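Local coordinates for protein magnesium-protoporphyrin O-methyltransferase (PDB 4QDJ) that methylates a propionate of magnesium-protoporphyrin IX with S-adenosylmethionine as methyl donor, a step of chlorophyll biosynthesis, at residues Ile198-Thr212 against Arg218-Ser230. Numbering follows the deposited sequence. Where two conformers were deposited one is given.
Sequences IRKILGDNGFSIART and RFYYSRILEAVRS
R211 meets the carboxylate of E226 side-on in a salt bridge of two hydrogen bonds: NE lies 2.9 Å from OE1 and NH2 2.8 Å from OE2, both oxygens near the guanidinium plane, while the carboxylate is turned 30° from it. A bend at chi3 (-70°) folds the arginine back, and OE1 also accepts from R211 N through its anti lone pair. OE2 pairs with R159 as well, and R211 NH2 with D58. This grip illustrates how a beta bulge is secured: the antiparallel register slips by one residue between I209 and T212, and the carboxylate takes up the backbone N-H of R211. With an alanine here instead of E226, that N-H would probably lose its acceptor, and R211 and R159 the carboxylate between them. On the other sheet face, L225 CD1 touches I198 CG2 (3.8 Å) and A227 CB meets L202 CD2 (4.0 Å), bringing the helix onto the strand. F207 CE1 sits 3.4 Å from R229 NH2, over one guanidinium face, with the ring steeply inclined (65°); R229 NH2 donates a hydrogen bond to A156 O. A Schellman motif with G206 at C-prime turns helix 195-204 into edge strand 207-216, which pairs with 221-229, itself antiparallel to 159-164, completing the class I methyltransferase sheet between helices 142-155 and 35-58.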
ATOM      1  N   ILE A 198       4.708  14.889  -5.532  1.00 12.43           N
ATOM      2  CA  ILE A 198       4.086  14.191  -4.409  1.00 11.44           C
ATOM      3  C   ILE A 198       4.068  15.069  -3.157  1.00 10.30           C
ATOM      4  O   ILE A 198       3.057  15.144  -2.458  1.00 11.79           O
ATOM      5  CB  ILE A 198       4.797  12.856  -4.105  1.00 11.95           C
ATOM      6  CG1 ILE A 198       4.771  11.942  -5.336  1.00 13.66           C
ATOM      7  CG2 ILE A 198       4.144  12.157  -2.918  1.00 12.46           C
ATOM      8  CD1 ILE A 198       3.374  11.557  -5.783  1.00 15.16           C
ATOM      9  N   ARG A 199       5.183  15.740  -2.882  1.00 10.94           N
ATOM     10  CA  ARG A 199       5.261  16.635  -1.731  1.00 10.31           C
ATOM     11  C   ARG A 199       4.298  17.813  -1.861  1.00 12.46           C
ATOM     12  O   ARG A 199       3.720  18.260  -0.871  1.00 13.63           O
ATOM     13  CB  ARG A 199       6.689  17.144  -1.530  1.00 10.86           C
ATOM     14  CG  ARG A 199       7.647  16.118  -0.945  1.00 11.11           C
ATOM     15  CD  ARG A 199       9.040  16.712  -0.816  1.00 10.96           C
ATOM     16  NE  ARG A 199       9.999  15.780  -0.234  1.00 12.10           N
ATOM     17  CZ  ARG A 199      10.476  15.868   1.004  1.00 11.16           C
ATOM     18  NH1 ARG A 199      10.086  16.851   1.805  1.00 12.54           N
ATOM     19  NH2 ARG A 199      11.349  14.970   1.439  1.00 11.23           N
ATOM     20  N   LYS A 200       4.132  18.310  -3.085  1.00 12.05           N
ATOM     21  CA  LYS A 200       3.223  19.420  -3.345  1.00 13.93           C
ATOM     22  C   LYS A 200       1.777  19.017  -3.067  1.00 14.28           C
ATOM     23  O   LYS A 200       1.031  19.752  -2.420  1.00 15.76           O
ATOM     24  CB  LYS A 200       3.376  19.913  -4.788  1.00 15.89           C
ATOM     25  CG  LYS A 200       2.479  21.087  -5.159  1.00 20.32           C
ATOM     26  CD  LYS A 200       2.719  22.275  -4.245  1.00 23.43           C
ATOM     27  CE  LYS A 200       2.085  23.543  -4.802  0.65 25.70           C
ATOM     28  NZ  LYS A 200       0.620  23.398  -5.019  1.00 27.61           N
ATOM     29  N   ILE A 201       1.392  17.841  -3.556  1.00 14.13           N
ATOM     30  CA  ILE A 201       0.047  17.319  -3.339  1.00 14.55           C
ATOM     31  C   ILE A 201      -0.224  17.111  -1.850  1.00 13.98           C
ATOM     32  O   ILE A 201      -1.299  17.445  -1.352  1.00 14.95           O
ATOM     33  CB  ILE A 201      -0.166  15.997  -4.101  1.00 16.17           C
ATOM     34  CG1 ILE A 201       0.001  16.222  -5.604  1.00 19.48           C
ATOM     35  CG2 ILE A 201      -1.542  15.413  -3.801  1.00 17.88           C
ATOM     36  CD1 ILE A 201       0.264  14.956  -6.383  1.00 20.75           C
ATOM     37  N   LEU A 202       0.759  16.569  -1.140  1.00 13.51           N
ATOM     38  CA  LEU A 202       0.629  16.370   0.299  1.00 13.49           C
ATOM     39  C   LEU A 202       0.489  17.707   1.024  1.00 14.81           C
ATOM     40  O   LEU A 202      -0.340  17.853   1.922  1.00 16.34           O
ATOM     41  CB  LEU A 202       1.817  15.574   0.845  1.00 11.90           C
ATOM     42  CG  LEU A 202       1.818  14.087   0.478  1.00 11.43           C
ATOM     43  CD1 LEU A 202       3.160  13.437   0.801  1.00 10.97           C
ATOM     44  CD2 LEU A 202       0.684  13.361   1.190  1.00 12.38           C
ATOM     45  N   GLY A 203       1.298  18.681   0.619  1.00 15.43           N
ATOM     46  CA  GLY A 203       1.230  20.016   1.187  1.00 17.28           C
ATOM     47  C   GLY A 203      -0.110  20.685   0.940  1.00 18.61           C
ATOM     48  O   GLY A 203      -0.651  21.352   1.822  1.00 19.78           O
ATOM     49  N   ASP A 204      -0.649  20.500  -0.262  1.00 18.79           N
ATOM     50  CA  ASP A 204      -1.949  21.065  -0.617  1.00 20.34           C
ATOM     51  C   ASP A 204      -3.062  20.496   0.260  1.00 20.11           C
ATOM     52  O   ASP A 204      -4.083  21.148   0.485  1.00 21.54           O
ATOM     53  CB  ASP A 204      -2.273  20.812  -2.093  1.00 21.72           C
ATOM     54  CG  ASP A 204      -1.425  21.652  -3.033  1.00 26.05           C
ATOM     55  OD1 ASP A 204      -0.839  22.658  -2.579  1.00 27.72           O
ATOM     56  OD2 ASP A 204      -1.356  21.309  -4.233  0.55 25.62           O
ATOM     57  N   ASN A 205      -2.858  19.278   0.752  1.00 19.18           N
ATOM     58  CA  ASN A 205      -3.849  18.619   1.595  1.00 19.78           C
ATOM     59  C   ASN A 205      -3.605  18.810   3.089  1.00 20.36           C
ATOM     60  O   ASN A 205      -4.282  18.203   3.919  1.00 21.56           O
ATOM     61  CB  ASN A 205      -3.944  17.130   1.254  1.00 20.76           C
ATOM     62  CG  ASN A 205      -4.692  16.881  -0.041  1.00 21.63           C
ATOM     63  OD1 ASN A 205      -5.925  16.863  -0.065  1.00 22.90           O
ATOM     64  ND2 ASN A 205      -3.951  16.689  -1.126  1.00 21.07           N
ATOM     65  N   GLY A 206      -2.633  19.653   3.425  1.00 18.64           N
ATOM     66  CA  GLY A 206      -2.391  20.030   4.806  1.00 19.54           C
ATOM     67  C   GLY A 206      -1.428  19.127   5.549  1.00 18.51           C
ATOM     68  O   GLY A 206      -1.456  19.058   6.778  1.00 18.95           O
ATOM     69  N   PHE A 207      -0.566  18.439   4.807  1.00 17.15           N
ATOM     70  CA  PHE A 207       0.401  17.529   5.410  1.00 17.54           C
ATOM     71  C   PHE A 207       1.838  17.995   5.208  1.00 18.68           C
ATOM     72  O   PHE A 207       2.195  18.507   4.146  1.00 21.92           O
ATOM     73  CB  PHE A 207       0.247  16.119   4.830  1.00 16.52           C
ATOM     74  CG  PHE A 207      -0.959  15.380   5.333  1.00 15.57           C
ATOM     75  CD1 PHE A 207      -2.227  15.705   4.880  1.00 16.90           C
ATOM     76  CD2 PHE A 207      -0.821  14.347   6.247  1.00 14.29           C
ATOM     77  CE1 PHE A 207      -3.338  15.020   5.338  1.00 16.80           C
ATOM     78  CE2 PHE A 207      -1.928  13.657   6.707  1.00 15.00           C
ATOM     79  CZ  PHE A 207      -3.188  13.995   6.252  1.00 15.86           C
ATOM     80  N   SER A 208       2.656  17.816   6.239  1.00 15.89           N
ATOM     81  CA  SER A 208       4.085  18.082   6.138  0.60 16.05           C
ATOM     82  C   SER A 208       4.846  16.764   6.198  1.00 14.48           C
ATOM     83  O   SER A 208       4.356  15.781   6.750  1.00 15.63           O
ATOM     84  CB  SER A 208       4.550  19.012   7.258  0.60 19.08           C
ATOM     85  OG  SER A 208       4.431  18.387   8.524  0.60 21.35           O
ATOM     86  N   ILE A 209       6.042  16.742   5.624  1.00 12.39           N
ATOM     87  CA  ILE A 209       6.832  15.520   5.593  1.00 11.26           C
ATOM     88  C   ILE A 209       7.591  15.315   6.901  1.00 11.11           C
ATOM     89  O   ILE A 209       8.235  16.237   7.407  1.00 13.20           O
ATOM     90  CB  ILE A 209       7.819  15.524   4.411  1.00 11.97           C
ATOM     91  CG1 ILE A 209       7.070  15.754   3.095  1.00 14.89           C
ATOM     92  CG2 ILE A 209       8.604  14.228   4.366  1.00 12.73           C
ATOM     93  CD1 ILE A 209       5.983  14.737   2.825  1.00 15.96           C
ATOM     94  N   ALA A 210       7.490  14.109   7.453  1.00 10.44           N
ATOM     95  CA  ALA A 210       8.254  13.732   8.635  1.00 11.26           C
ATOM     96  C   ALA A 210       9.386  12.799   8.218  1.00  9.95           C
ATOM     97  O   ALA A 210      10.320  13.223   7.539  1.00 12.45           O
ATOM     98  CB  ALA A 210       7.353  13.066   9.662  1.00 12.98           C
ATOM     99  N   ARG A 211       9.305  11.529   8.602  1.00  9.16           N
ATOM    100  CA  ARG A 211      10.324  10.570   8.186  1.00  7.81           C
ATOM    101  C   ARG A 211      10.219  10.256   6.698  1.00  8.75           C
ATOM    102  O   ARG A 211       9.146  10.360   6.102  1.00  8.63           O
ATOM    103  CB  ARG A 211      10.246   9.282   9.011  1.00  8.12           C
ATOM    104  CG  ARG A 211      10.666   9.472  10.458  1.00  8.71           C
ATOM    105  CD  ARG A 211      10.400   8.236  11.301  1.00 10.26           C
ATOM    106  NE  ARG A 211       8.970   8.027  11.503  1.00  9.40           N
ATOM    107  CZ  ARG A 211       8.450   7.187  12.392  1.00  9.45           C
ATOM    108  NH1 ARG A 211       9.241   6.467  13.176  1.00 10.59           N
ATOM    109  NH2 ARG A 211       7.134   7.071  12.497  1.00 10.20           N
ATOM    110  N   THR A 212      11.347   9.902   6.096  1.00  8.04           N
ATOM    111  CA  THR A 212      11.346   9.399   4.729  1.00  7.70           C
ATOM    112  C   THR A 212      12.267   8.199   4.650  1.00  7.55           C
ATOM    113  O   THR A 212      13.091   7.973   5.537  1.00  7.37           O
ATOM    114  CB  THR A 212      11.804  10.447   3.683  1.00  8.08           C
ATOM    115  OG1 THR A 212      13.227  10.609   3.737  1.00 10.02           O
ATOM    116  CG2 THR A 212      11.129  11.789   3.902  1.00  9.87           C
ATOM    117  N   ARG A 218      18.296  -3.690  -7.515  1.00 25.22           N
ATOM    118  CA  ARG A 218      18.586  -3.691  -8.942  1.00 26.19           C
ATOM    119  C   ARG A 218      17.348  -3.398  -9.790  1.00 23.53           C
ATOM    120  O   ARG A 218      17.421  -2.654 -10.767  1.00 24.36           O
ATOM    121  CB  ARG A 218      19.224  -5.021  -9.351  1.00 30.32           C
ATOM    122  CG  ARG A 218      19.721  -5.063 -10.782  0.79 38.02           C
ATOM    123  CD  ARG A 218      20.715  -6.197 -10.975  0.70 25.82           C
ATOM    124  NE  ARG A 218      21.030  -6.419 -12.382  0.80 57.58           N
ATOM    125  CZ  ARG A 218      22.152  -6.984 -12.816  0.68 66.43           C
ATOM    126  NH1 ARG A 218      23.078  -7.375 -11.952  0.70 59.21           N
ATOM    127  NH2 ARG A 218      22.352  -7.149 -14.117  0.60 43.44           N
ATOM    128  N   PHE A 219      16.211  -3.970  -9.404  1.00 19.97           N
ATOM    129  CA  PHE A 219      14.995  -3.860 -10.206  1.00 19.42           C
ATOM    130  C   PHE A 219      13.817  -3.284  -9.431  1.00 19.86           C
ATOM    131  O   PHE A 219      12.694  -3.255  -9.933  1.00 22.16           O
ATOM    132  CB  PHE A 219      14.605  -5.229 -10.766  1.00 20.72           C
ATOM    133  CG  PHE A 219      15.665  -5.860 -11.615  1.00 21.13           C
ATOM    134  CD1 PHE A 219      15.867  -5.438 -12.918  1.00 22.93           C
ATOM    135  CD2 PHE A 219      16.458  -6.879 -11.113  1.00 20.49           C
ATOM    136  CE1 PHE A 219      16.841  -6.019 -13.705  1.00 24.10           C
ATOM    137  CE2 PHE A 219      17.433  -7.465 -11.897  1.00 22.63           C
ATOM    138  CZ  PHE A 219      17.626  -7.033 -13.193  1.00 23.34           C
ATOM    139  N   TYR A 220      14.071  -2.829  -8.211  1.00 16.44           N
ATOM    140  CA  TYR A 220      13.009  -2.307  -7.363  1.00 15.13           C
ATOM    141  C   TYR A 220      13.434  -0.991  -6.725  1.00 15.66           C
ATOM    142  O   TYR A 220      14.472  -0.914  -6.070  1.00 17.42           O
ATOM    143  CB  TYR A 220      12.632  -3.335  -6.291  1.00 14.66           C
ATOM    144  CG  TYR A 220      11.586  -2.867  -5.300  1.00 13.59           C
ATOM    145  CD1 TYR A 220      10.230  -3.054  -5.545  1.00 12.91           C
ATOM    146  CD2 TYR A 220      11.957  -2.252  -4.113  1.00 12.78           C
ATOM    147  CE1 TYR A 220       9.274  -2.628  -4.634  1.00 12.17           C
ATOM    148  CE2 TYR A 220      11.012  -1.825  -3.200  1.00 12.36           C
ATOM    149  CZ  TYR A 220       9.675  -2.017  -3.462  1.00 11.48           C
ATOM    150  OH  TYR A 220       8.744  -1.588  -2.544  1.00 12.07           O
ATOM    151  N   TYR A 221      12.627   0.043  -6.927  1.00 15.92           N
ATOM    152  CA  TYR A 221      12.923   1.362  -6.385  1.00 17.83           C
ATOM    153  C   TYR A 221      11.667   1.943  -5.762  1.00 17.19           C
ATOM    154  O   TYR A 221      10.661   2.143  -6.442  1.00 20.77           O
ATOM    155  CB  TYR A 221      13.445   2.287  -7.484  1.00 22.08           C
ATOM    156  CG  TYR A 221      14.640   1.729  -8.225  1.00 26.30           C
ATOM    157  CD1 TYR A 221      15.933   1.980  -7.786  0.43 27.72           C
ATOM    158  CD2 TYR A 221      14.474   0.947  -9.360  1.00 29.01           C
ATOM    159  CE1 TYR A 221      17.029   1.471  -8.458  0.59 29.22           C
ATOM    160  CE2 TYR A 221      15.562   0.431 -10.038  1.00 29.75           C
ATOM    161  CZ  TYR A 221      16.837   0.698  -9.584  1.00 30.71           C
ATOM    162  OH  TYR A 221      17.924   0.187 -10.256  0.47 30.04           O
ATOM    163  N   SER A 222      11.725   2.207  -4.463  1.00 12.64           N
ATOM    164  CA  SER A 222      10.556   2.694  -3.749  1.00 11.34           C
ATOM    165  C   SER A 222      10.936   3.784  -2.762  1.00 10.72           C
ATOM    166  O   SER A 222      11.633   3.534  -1.778  1.00 12.17           O
ATOM    167  CB  SER A 222       9.854   1.541  -3.027  1.00 13.78           C
ATOM    168  OG  SER A 222       8.574   1.932  -2.568  1.00 14.91           O
ATOM    169  N   ARG A 223      10.476   4.996  -3.048  1.00  9.21           N
ATOM    170  CA  ARG A 223      10.668   6.139  -2.166  1.00  8.35           C
ATOM    171  C   ARG A 223       9.503   6.187  -1.185  1.00  8.70           C
ATOM    172  O   ARG A 223       8.347   6.155  -1.595  1.00 10.08           O
ATOM    173  CB  ARG A 223      10.715   7.423  -2.996  1.00  8.81           C
ATOM    174  CG  ARG A 223      10.814   8.702  -2.190  1.00 10.00           C
ATOM    175  CD  ARG A 223      12.143   8.815  -1.459  1.00 10.93           C
ATOM    176  NE  ARG A 223      12.380  10.185  -1.017  1.00 10.51           N
ATOM    177  CZ  ARG A 223      12.985  10.518   0.119  1.00  8.81           C
ATOM    178  NH1 ARG A 223      13.419   9.575   0.946  1.00  7.98           N
ATOM    179  NH2 ARG A 223      13.153  11.797   0.431  1.00  9.77           N
ATOM    180  N   ILE A 224       9.807   6.258   0.106  1.00  8.02           N
ATOM    181  CA  ILE A 224       8.774   6.226   1.137  1.00  7.80           C
ATOM    182  C   ILE A 224       8.686   7.569   1.853  1.00  7.31           C
ATOM    183  O   ILE A 224       9.693   8.092   2.320  1.00  8.79           O
ATOM    184  CB  ILE A 224       9.064   5.125   2.178  1.00  8.51           C
ATOM    185  CG1 ILE A 224       9.520   3.838   1.486  1.00 11.63           C
ATOM    186  CG2 ILE A 224       7.839   4.871   3.049  1.00  9.15           C
ATOM    187  CD1 ILE A 224      10.081   2.800   2.435  1.00 13.28           C
ATOM    188  N   LEU A 225       7.481   8.125   1.933  1.00  8.47           N
ATOM    189  CA  LEU A 225       7.263   9.381   2.644  1.00  7.30           C
ATOM    190  C   LEU A 225       6.250   9.206   3.764  1.00  8.60           C
ATOM    191  O   LEU A 225       5.166   8.664   3.549  1.00  9.95           O
ATOM    192  CB  LEU A 225       6.761  10.467   1.690  1.00  8.91           C
ATOM    193  CG  LEU A 225       7.641  10.827   0.493  1.00  9.90           C
ATOM    194  CD1 LEU A 225       6.972  11.908  -0.345  1.00 11.44           C
ATOM    195  CD2 LEU A 225       9.019  11.277   0.951  1.00 11.63           C
ATOM    196  N   GLU A 226       6.611   9.667   4.957  1.00  7.64           N
ATOM    197  CA  GLU A 226       5.663   9.771   6.055  1.00  7.20           C
ATOM    198  C   GLU A 226       5.192  11.213   6.124  1.00  8.84           C
ATOM    199  O   GLU A 226       5.998  12.127   6.300  1.00 10.66           O
ATOM    200  CB  GLU A 226       6.311   9.375   7.382  1.00  8.77           C
ATOM    201  CG  GLU A 226       5.387   9.526   8.583  1.00  9.70           C
ATOM    202  CD  GLU A 226       6.099   9.304   9.904  1.00 11.29           C
ATOM    203  OE1 GLU A 226       7.238   9.791  10.058  1.00 11.63           O
ATOM    204  OE2 GLU A 226       5.523   8.639  10.789  1.00 13.66           O
ATOM    205  N   ALA A 227       3.889  11.415   5.964  1.00  9.05           N
ATOM    206  CA  ALA A 227       3.311  12.749   6.018  1.00 10.51           C
ATOM    207  C   ALA A 227       2.428  12.877   7.251  1.00 10.90           C
ATOM    208  O   ALA A 227       1.649  11.977   7.568  1.00 10.94           O
ATOM    209  CB  ALA A 227       2.515  13.035   4.755  1.00 12.40           C
ATOM    210  N   VAL A 228       2.559  13.996   7.951  1.00 11.73           N
ATOM    211  CA  VAL A 228       1.787  14.233   9.164  0.66 13.34           C
ATOM    212  C   VAL A 228       0.983  15.526   9.049  1.00 15.12           C
ATOM    213  O   VAL A 228       1.491  16.543   8.569  1.00 16.09           O
ATOM    214  CB  VAL A 228       2.700  14.271  10.411  0.66 15.21           C
ATOM    215  CG1 VAL A 228       1.926  14.718  11.641  0.66 18.83           C
ATOM    216  CG2 VAL A 228       3.334  12.904  10.641  0.66 12.55           C
ATOM    217  N   ARG A 229      -0.276  15.474   9.472  1.00 17.10           N
ATOM    218  CA  ARG A 229      -1.161  16.626   9.413  1.00 21.92           C
ATOM    219  C   ARG A 229      -0.645  17.731  10.327  1.00 26.40           C
ATOM    220  O   ARG A 229      -0.457  17.522  11.525  1.00 27.92           O
ATOM    221  CB  ARG A 229      -2.582  16.209   9.804  1.00 21.51           C
ATOM    222  CG  ARG A 229      -3.653  17.216   9.438  1.00 22.60           C
ATOM    223  CD  ARG A 229      -5.045  16.686   9.749  1.00 19.44           C
ATOM    224  NE  ARG A 229      -5.517  15.711   8.765  1.00 17.52           N
ATOM    225  CZ  ARG A 229      -6.060  16.037   7.596  1.00 18.90           C
ATOM    226  NH1 ARG A 229      -6.183  17.314   7.254  1.00 20.58           N
ATOM    227  NH2 ARG A 229      -6.473  15.090   6.764  1.00 18.21           N
ATOM    228  N   SER A 230      -0.402  18.904   9.752  1.00 30.84           N
ATOM    229  CA  SER A 230       0.152  20.024  10.504  1.00 35.08           C
ATOM    230  C   SER A 230      -0.939  20.969  10.994  1.00 36.11           C
ATOM    231  O   SER A 230      -2.126  20.651  10.921  1.00 37.28           O
ATOM    232  CB  SER A 230       1.168  20.789   9.653  1.00 38.65           C
ATOM    233  OG  SER A 230       0.584  21.238   8.444  1.00 40.67           O
TER
HETATM  234  O   HOH W   1      -6.977  16.425   4.182  1.00 39.96           O
HETATM  235  O   HOH W   2      -3.408  20.348   8.471  1.00 50.89           O
HETATM  236  O   HOH W   3      14.593  12.759   2.758  1.00 11.88           O